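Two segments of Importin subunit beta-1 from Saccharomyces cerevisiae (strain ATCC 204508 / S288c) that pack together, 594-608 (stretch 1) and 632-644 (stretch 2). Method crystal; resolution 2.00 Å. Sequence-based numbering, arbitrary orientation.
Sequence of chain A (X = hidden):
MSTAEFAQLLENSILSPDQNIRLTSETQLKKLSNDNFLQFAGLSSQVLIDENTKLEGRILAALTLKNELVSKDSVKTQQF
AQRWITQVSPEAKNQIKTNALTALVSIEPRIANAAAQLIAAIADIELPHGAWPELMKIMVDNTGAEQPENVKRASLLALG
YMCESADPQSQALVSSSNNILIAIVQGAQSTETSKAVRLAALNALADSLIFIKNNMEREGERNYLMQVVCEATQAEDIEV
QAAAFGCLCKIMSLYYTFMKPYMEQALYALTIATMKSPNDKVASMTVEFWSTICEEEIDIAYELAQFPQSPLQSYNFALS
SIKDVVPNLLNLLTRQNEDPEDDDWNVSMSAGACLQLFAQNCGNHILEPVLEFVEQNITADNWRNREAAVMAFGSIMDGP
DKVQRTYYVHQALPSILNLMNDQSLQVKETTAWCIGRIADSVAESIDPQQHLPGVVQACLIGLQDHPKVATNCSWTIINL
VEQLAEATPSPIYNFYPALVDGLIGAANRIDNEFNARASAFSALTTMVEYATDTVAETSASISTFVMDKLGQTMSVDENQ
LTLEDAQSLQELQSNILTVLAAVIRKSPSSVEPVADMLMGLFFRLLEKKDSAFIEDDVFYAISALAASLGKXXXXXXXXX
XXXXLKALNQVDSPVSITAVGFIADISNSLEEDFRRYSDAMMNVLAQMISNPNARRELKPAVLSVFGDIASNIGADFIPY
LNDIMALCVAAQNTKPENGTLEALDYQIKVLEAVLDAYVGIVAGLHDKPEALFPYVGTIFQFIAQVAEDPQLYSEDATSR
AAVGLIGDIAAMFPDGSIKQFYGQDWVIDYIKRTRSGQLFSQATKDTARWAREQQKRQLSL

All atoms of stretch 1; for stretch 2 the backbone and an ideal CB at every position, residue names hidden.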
# COMPACT_ATOMS: atom_id res chain seq x y z
N VAL A 594 -36.09 -17.83 -7.55
CA VAL A 594 -36.10 -16.38 -7.71
C VAL A 594 -35.22 -15.91 -8.86
O VAL A 594 -35.18 -14.70 -9.15
CB VAL A 594 -35.69 -15.69 -6.38
CG1 VAL A 594 -36.69 -16.02 -5.28
CG2 VAL A 594 -34.29 -16.11 -5.96
N ALA A 595 -34.55 -16.84 -9.55
CA ALA A 595 -33.58 -16.47 -10.57
C ALA A 595 -34.16 -15.48 -11.57
O ALA A 595 -33.63 -14.38 -11.77
CB ALA A 595 -33.08 -17.72 -11.29
N ASP A 596 -35.28 -15.84 -12.19
CA ASP A 596 -35.93 -14.96 -13.15
C ASP A 596 -36.06 -13.55 -12.58
O ASP A 596 -35.54 -12.58 -13.14
CB ASP A 596 -37.30 -15.52 -13.55
CG ASP A 596 -37.21 -16.61 -14.60
OD1 ASP A 596 -36.10 -16.84 -15.13
OD2 ASP A 596 -38.25 -17.22 -14.92
N MET A 597 -36.73 -13.45 -11.43
CA MET A 597 -36.97 -12.13 -10.85
C MET A 597 -35.65 -11.38 -10.72
O MET A 597 -35.53 -10.22 -11.16
CB MET A 597 -37.67 -12.28 -9.51
CG MET A 597 -38.05 -10.96 -8.86
SD MET A 597 -37.56 -10.87 -7.13
CE MET A 597 -35.79 -11.06 -7.25
N LEU A 598 -34.63 -12.04 -10.18
CA LEU A 598 -33.37 -11.36 -9.95
C LEU A 598 -32.82 -10.79 -11.25
O LEU A 598 -32.48 -9.61 -11.33
CB LEU A 598 -32.36 -12.30 -9.29
CG LEU A 598 -32.60 -12.57 -7.80
CD1 LEU A 598 -31.66 -13.65 -7.28
CD2 LEU A 598 -32.44 -11.29 -6.99
N MET A 599 -32.79 -11.62 -12.30
CA MET A 599 -32.24 -11.13 -13.56
C MET A 599 -33.08 -9.97 -14.09
O MET A 599 -32.54 -8.98 -14.59
CB MET A 599 -32.15 -12.26 -14.58
CG MET A 599 -31.05 -13.29 -14.28
SD MET A 599 -29.38 -12.59 -14.14
CE MET A 599 -29.18 -11.83 -15.75
N GLY A 600 -34.40 -10.05 -13.92
CA GLY A 600 -35.24 -8.93 -14.29
C GLY A 600 -34.77 -7.64 -13.65
O GLY A 600 -34.65 -6.61 -14.31
N LEU A 601 -34.46 -7.69 -12.36
CA LEU A 601 -33.94 -6.52 -11.67
C LEU A 601 -32.58 -6.12 -12.21
O LEU A 601 -32.32 -4.94 -12.48
CB LEU A 601 -33.89 -6.79 -10.17
CG LEU A 601 -35.24 -7.10 -9.53
CD1 LEU A 601 -35.05 -7.45 -8.05
CD2 LEU A 601 -36.20 -5.92 -9.73
N PHE A 602 -31.70 -7.11 -12.41
CA PHE A 602 -30.34 -6.78 -12.81
C PHE A 602 -30.33 -6.09 -14.17
O PHE A 602 -29.72 -5.02 -14.33
CB PHE A 602 -29.48 -8.05 -12.80
CG PHE A 602 -29.31 -8.67 -11.43
CD1 PHE A 602 -29.43 -7.91 -10.28
CD2 PHE A 602 -29.04 -10.03 -11.30
CE1 PHE A 602 -29.29 -8.48 -9.03
CE2 PHE A 602 -28.89 -10.60 -10.05
CZ PHE A 602 -29.01 -9.83 -8.91
N PHE A 603 -31.03 -6.66 -15.14
CA PHE A 603 -31.15 -5.99 -16.43
C PHE A 603 -31.70 -4.58 -16.26
O PHE A 603 -31.17 -3.63 -16.85
CB PHE A 603 -32.02 -6.81 -17.38
CG PHE A 603 -31.34 -8.04 -17.90
CD1 PHE A 603 -30.06 -7.97 -18.40
CD2 PHE A 603 -31.97 -9.28 -17.85
CE1 PHE A 603 -29.42 -9.11 -18.87
CE2 PHE A 603 -31.34 -10.41 -18.32
CZ PHE A 603 -30.06 -10.32 -18.83
N ARG A 604 -32.73 -4.41 -15.42
CA ARG A 604 -33.24 -3.06 -15.21
C ARG A 604 -32.14 -2.15 -14.70
O ARG A 604 -31.91 -1.06 -15.24
CB ARG A 604 -34.44 -3.10 -14.26
CG ARG A 604 -35.71 -3.61 -14.92
CD ARG A 604 -36.80 -3.91 -13.92
NE ARG A 604 -37.13 -2.75 -13.10
CZ ARG A 604 -37.90 -2.79 -12.02
NH1 ARG A 604 -38.41 -3.94 -11.61
NH2 ARG A 604 -38.14 -1.68 -11.33
N LEU A 605 -31.38 -2.63 -13.71
CA LEU A 605 -30.27 -1.83 -13.19
C LEU A 605 -29.27 -1.52 -14.28
O LEU A 605 -28.68 -0.43 -14.31
CB LEU A 605 -29.60 -2.55 -12.03
CG LEU A 605 -30.44 -2.61 -10.75
CD1 LEU A 605 -29.85 -3.63 -9.79
CD2 LEU A 605 -30.52 -1.24 -10.10
N LEU A 606 -29.05 -2.47 -15.20
CA LEU A 606 -28.09 -2.24 -16.27
C LEU A 606 -28.61 -1.25 -17.31
O LEU A 606 -27.82 -0.57 -17.96
CB LEU A 606 -27.73 -3.57 -16.95
CG LEU A 606 -26.86 -4.56 -16.18
CD1 LEU A 606 -26.62 -5.81 -17.00
CD2 LEU A 606 -25.52 -3.95 -15.77
N GLU A 607 -29.93 -1.16 -17.47
CA GLU A 607 -30.49 -0.23 -18.44
C GLU A 607 -30.75 1.15 -17.86
O GLU A 607 -31.10 2.07 -18.61
CB GLU A 607 -31.79 -0.79 -19.04
CG GLU A 607 -31.56 -1.82 -20.13
CD GLU A 607 -30.77 -1.28 -21.31
OE1 GLU A 607 -30.56 -0.05 -21.37
OE2 GLU A 607 -30.33 -2.08 -22.16
N LYS A 608 -30.59 1.31 -16.55
CA LYS A 608 -30.71 2.62 -15.93
C LYS A 608 -29.75 3.62 -16.55
O LYS A 608 -28.66 3.26 -17.01
CB LYS A 608 -30.42 2.52 -14.44
CG LYS A 608 -31.64 2.49 -13.56
CD LYS A 608 -31.27 2.33 -12.09
CE LYS A 608 -30.12 3.24 -11.64
NZ LYS A 608 -29.84 3.09 -10.19
N UNK A 632 -28.56 -23.82 -15.65
CA UNK A 632 -29.78 -23.05 -15.54
C UNK A 632 -29.62 -21.59 -15.91
O UNK A 632 -30.64 -20.90 -16.07
CB UNK A 632 -30.32 -23.15 -14.11
N UNK A 633 -28.39 -21.10 -16.04
CA UNK A 633 -28.17 -19.72 -16.43
C UNK A 633 -28.24 -19.51 -17.94
O UNK A 633 -28.35 -18.37 -18.39
CB UNK A 633 -26.81 -19.25 -15.91
N UNK A 634 -28.20 -20.59 -18.72
CA UNK A 634 -28.09 -20.43 -20.17
C UNK A 634 -29.23 -19.60 -20.74
O UNK A 634 -29.01 -18.84 -21.69
CB UNK A 634 -28.06 -21.80 -20.85
N UNK A 635 -30.43 -19.69 -20.16
CA UNK A 635 -31.58 -18.97 -20.70
C UNK A 635 -31.36 -17.46 -20.72
O UNK A 635 -32.01 -16.77 -21.52
CB UNK A 635 -32.83 -19.30 -19.88
N UNK A 636 -30.49 -16.93 -19.88
CA UNK A 636 -30.23 -15.49 -19.84
C UNK A 636 -29.08 -15.08 -20.74
O UNK A 636 -28.83 -13.87 -20.89
CB UNK A 636 -29.93 -15.05 -18.40
N UNK A 637 -28.37 -16.03 -21.34
CA UNK A 637 -27.13 -15.71 -22.03
C UNK A 637 -27.37 -14.82 -23.23
O UNK A 637 -26.59 -13.90 -23.50
CB UNK A 637 -26.42 -16.99 -22.47
N UNK A 638 -28.45 -15.06 -23.98
CA UNK A 638 -28.70 -14.26 -25.17
C UNK A 638 -28.87 -12.79 -24.80
O UNK A 638 -28.25 -11.91 -25.40
CB UNK A 638 -29.94 -14.77 -25.91
N UNK A 639 -29.72 -12.51 -23.81
CA UNK A 639 -29.93 -11.13 -23.38
C UNK A 639 -28.69 -10.54 -22.71
O UNK A 639 -28.44 -9.34 -22.83
CB UNK A 639 -31.12 -11.06 -22.42
N UNK A 640 -27.91 -11.36 -22.01
CA UNK A 640 -26.76 -10.82 -21.27
C UNK A 640 -25.57 -10.56 -22.18
O UNK A 640 -24.75 -9.69 -21.89
CB UNK A 640 -26.35 -11.78 -20.15
N UNK A 641 -25.47 -11.28 -23.30
CA UNK A 641 -24.28 -11.21 -24.15
C UNK A 641 -23.91 -9.79 -24.56
O UNK A 641 -22.73 -9.43 -24.47
CB UNK A 641 -24.50 -12.06 -25.41
N UNK A 642 -24.84 -8.95 -25.03
CA UNK A 642 -24.43 -7.58 -25.41
C UNK A 642 -23.79 -6.82 -24.26
O UNK A 642 -22.73 -6.20 -24.44
CB UNK A 642 -25.64 -6.79 -25.92
N UNK A 643 -24.40 -6.87 -23.07
CA UNK A 643 -23.81 -6.23 -21.91
C UNK A 643 -22.43 -6.79 -21.62
O UNK A 643 -21.47 -6.04 -21.40
CB UNK A 643 -24.72 -6.40 -20.69
N UNK A 644 -22.30 -8.12 -21.61
CA UNK A 644 -21.02 -8.74 -21.32
C UNK A 644 -19.94 -8.26 -22.28
O UNK A 644 -18.85 -7.85 -21.85
CB UNK A 644 -21.14 -10.26 -21.39

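Stretch 1 is a helix over 595-607, and the helix of stretch 2 runs alongside it, their N-to-C directions 28° apart and their axes 11.8 Å apart at closest approach.

Position 632 lies beyond the reach of stretch 1, which sets no demand; it is Gly 632. At 633 the CB points sideways with nothing of stretch 1 within 5.5 Å, so only a long side chain could arrive, and the Met 599 thioether invites an apolar one. Phe 633 fits: its CE1 lies 4.0 Å from Met 599 SD, an oblique sulfur-aromatic contact. Position 634 is out of reach and tolerant; it holds Glu 634.

The CB at 635 also points sideways, but the carboxylate of Asp 596 offers a charge that a long basic side chain could answer. Lys 635, with chi1 p and a bend at chi3 (m), brings its NZ to 3.2 Å from Asp 596 OD1, a hydrogen-bonded salt bridge.

At 636 the CB points toward stretch 1, 4.2 Å from Met 599 CE. The space ahead runs along the Met 599 side chain to Ala 595 and Asp 596, so a large, flat residue would suit, better still with a donor at its tip. Tyr 636 meets both requirements. Met 599 CG sits over one ring face, 3.7 Å from Tyr 636 CE1, while the hydroxyl OH donates a hydrogen bond to Asp 596 OD1 at 2.6 Å; the small Ala 595 CB leaves room, 3.4 Å from that OH.

Position 637 points away and 638 is out of reach, so many residues would serve; they are Leu 637 and Glu 638. At 639 the CB points toward stretch 1, 3.8 Å from Phe 603 CZ, and a small or branched side chain with a methyl would fit. Thr 639 lays CG2 over one face of the Phe 603 ring, 3.4 Å from its CZ. At 640 the CB is 4.2 Å from Phe 603 CZ, favouring an apolar residue; Phe 640 supplies it.

At 641, 642 and 644 stretch 1 sets no demand and many residues would serve. They are Ser 641, Pro 642, whose nitrogen has no hydrogen to donate to the preceding turn, where the helix kinks, and Leu 644.

The CB at 643 points toward stretch 1, 4.2 Å from Leu 606 CD1, with Phe 603 nearby and the Glu 607 carboxylate farther out. An aromatic with a polar tip is well suited. Tyr 643 receives Leu 606 CD1 over one face, 3.9 Å from its CG, and its OH donates a very short hydrogen bond, 2.4 Å, to Glu 607 OE2.

Stretch 2 632-644: GFEKYLETFSPYL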
# COMPACT_ATOMS: atom_id res chain seq x y z
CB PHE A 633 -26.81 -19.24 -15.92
CG PHE A 633 -26.61 -17.75 -16.04
CD1 PHE A 633 -27.10 -16.90 -15.07
CD2 PHE A 633 -25.95 -17.22 -17.12
CE1 PHE A 633 -26.92 -15.54 -15.18
CE2 PHE A 633 -25.78 -15.86 -17.24
CZ PHE A 633 -26.26 -15.02 -16.27
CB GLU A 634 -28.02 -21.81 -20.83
CG GLU A 634 -26.66 -22.45 -20.67
CD GLU A 634 -26.66 -23.93 -20.99
OE1 GLU A 634 -27.53 -24.38 -21.75
OE2 GLU A 634 -25.77 -24.64 -20.47
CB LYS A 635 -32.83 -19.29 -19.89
CG LYS A 635 -32.75 -18.92 -18.40
CD LYS A 635 -33.96 -19.42 -17.61
CE LYS A 635 -35.26 -18.73 -18.03
NZ LYS A 635 -36.43 -19.23 -17.26
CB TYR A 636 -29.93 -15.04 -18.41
CG TYR A 636 -30.90 -15.58 -17.38
CD1 TYR A 636 -32.18 -15.06 -17.27
CD2 TYR A 636 -30.53 -16.60 -16.51
CE1 TYR A 636 -33.08 -15.54 -16.32
CE2 TYR A 636 -31.42 -17.09 -15.56
CZ TYR A 636 -32.69 -16.55 -15.47
OH TYR A 636 -33.58 -17.03 -14.53
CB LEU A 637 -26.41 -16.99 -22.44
CG LEU A 637 -25.60 -17.71 -21.36
CD1 LEU A 637 -25.03 -19.01 -21.90
CD2 LEU A 637 -24.48 -16.82 -20.84
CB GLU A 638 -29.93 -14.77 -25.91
CG GLU A 638 -30.08 -14.18 -27.30
CD GLU A 638 -31.50 -14.25 -27.84
OE1 GLU A 638 -32.27 -15.13 -27.39
OE2 GLU A 638 -31.85 -13.42 -28.71
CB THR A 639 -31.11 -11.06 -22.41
OG1 THR A 639 -32.29 -11.53 -23.07
CG2 THR A 639 -31.35 -9.62 -21.94
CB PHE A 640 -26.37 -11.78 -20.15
CG PHE A 640 -25.26 -11.29 -19.29
CD1 PHE A 640 -25.34 -10.06 -18.67
CD2 PHE A 640 -24.12 -12.05 -19.10
CE1 PHE A 640 -24.30 -9.60 -17.88
CE2 PHE A 640 -23.09 -11.60 -18.31
CZ PHE A 640 -23.18 -10.37 -17.70
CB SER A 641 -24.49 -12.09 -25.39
OG SER A 641 -23.44 -11.90 -26.32
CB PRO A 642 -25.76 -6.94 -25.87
CG PRO A 642 -26.64 -8.08 -26.21
CD PRO A 642 -26.27 -9.18 -25.27
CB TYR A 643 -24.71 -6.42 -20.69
CG TYR A 643 -26.09 -5.83 -20.83
CD1 TYR A 643 -26.28 -4.46 -20.79
CD2 TYR A 643 -27.19 -6.65 -20.98
CE1 TYR A 643 -27.54 -3.92 -20.91
CE2 TYR A 643 -28.45 -6.12 -21.10
CZ TYR A 643 -28.62 -4.76 -21.06
OH TYR A 643 -29.88 -4.25 -21.18
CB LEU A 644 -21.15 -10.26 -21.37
CG LEU A 644 -19.85 -11.04 -21.22
CD1 LEU A 644 -19.19 -10.75 -19.88
CD2 LEU A 644 -20.13 -12.53 -21.39
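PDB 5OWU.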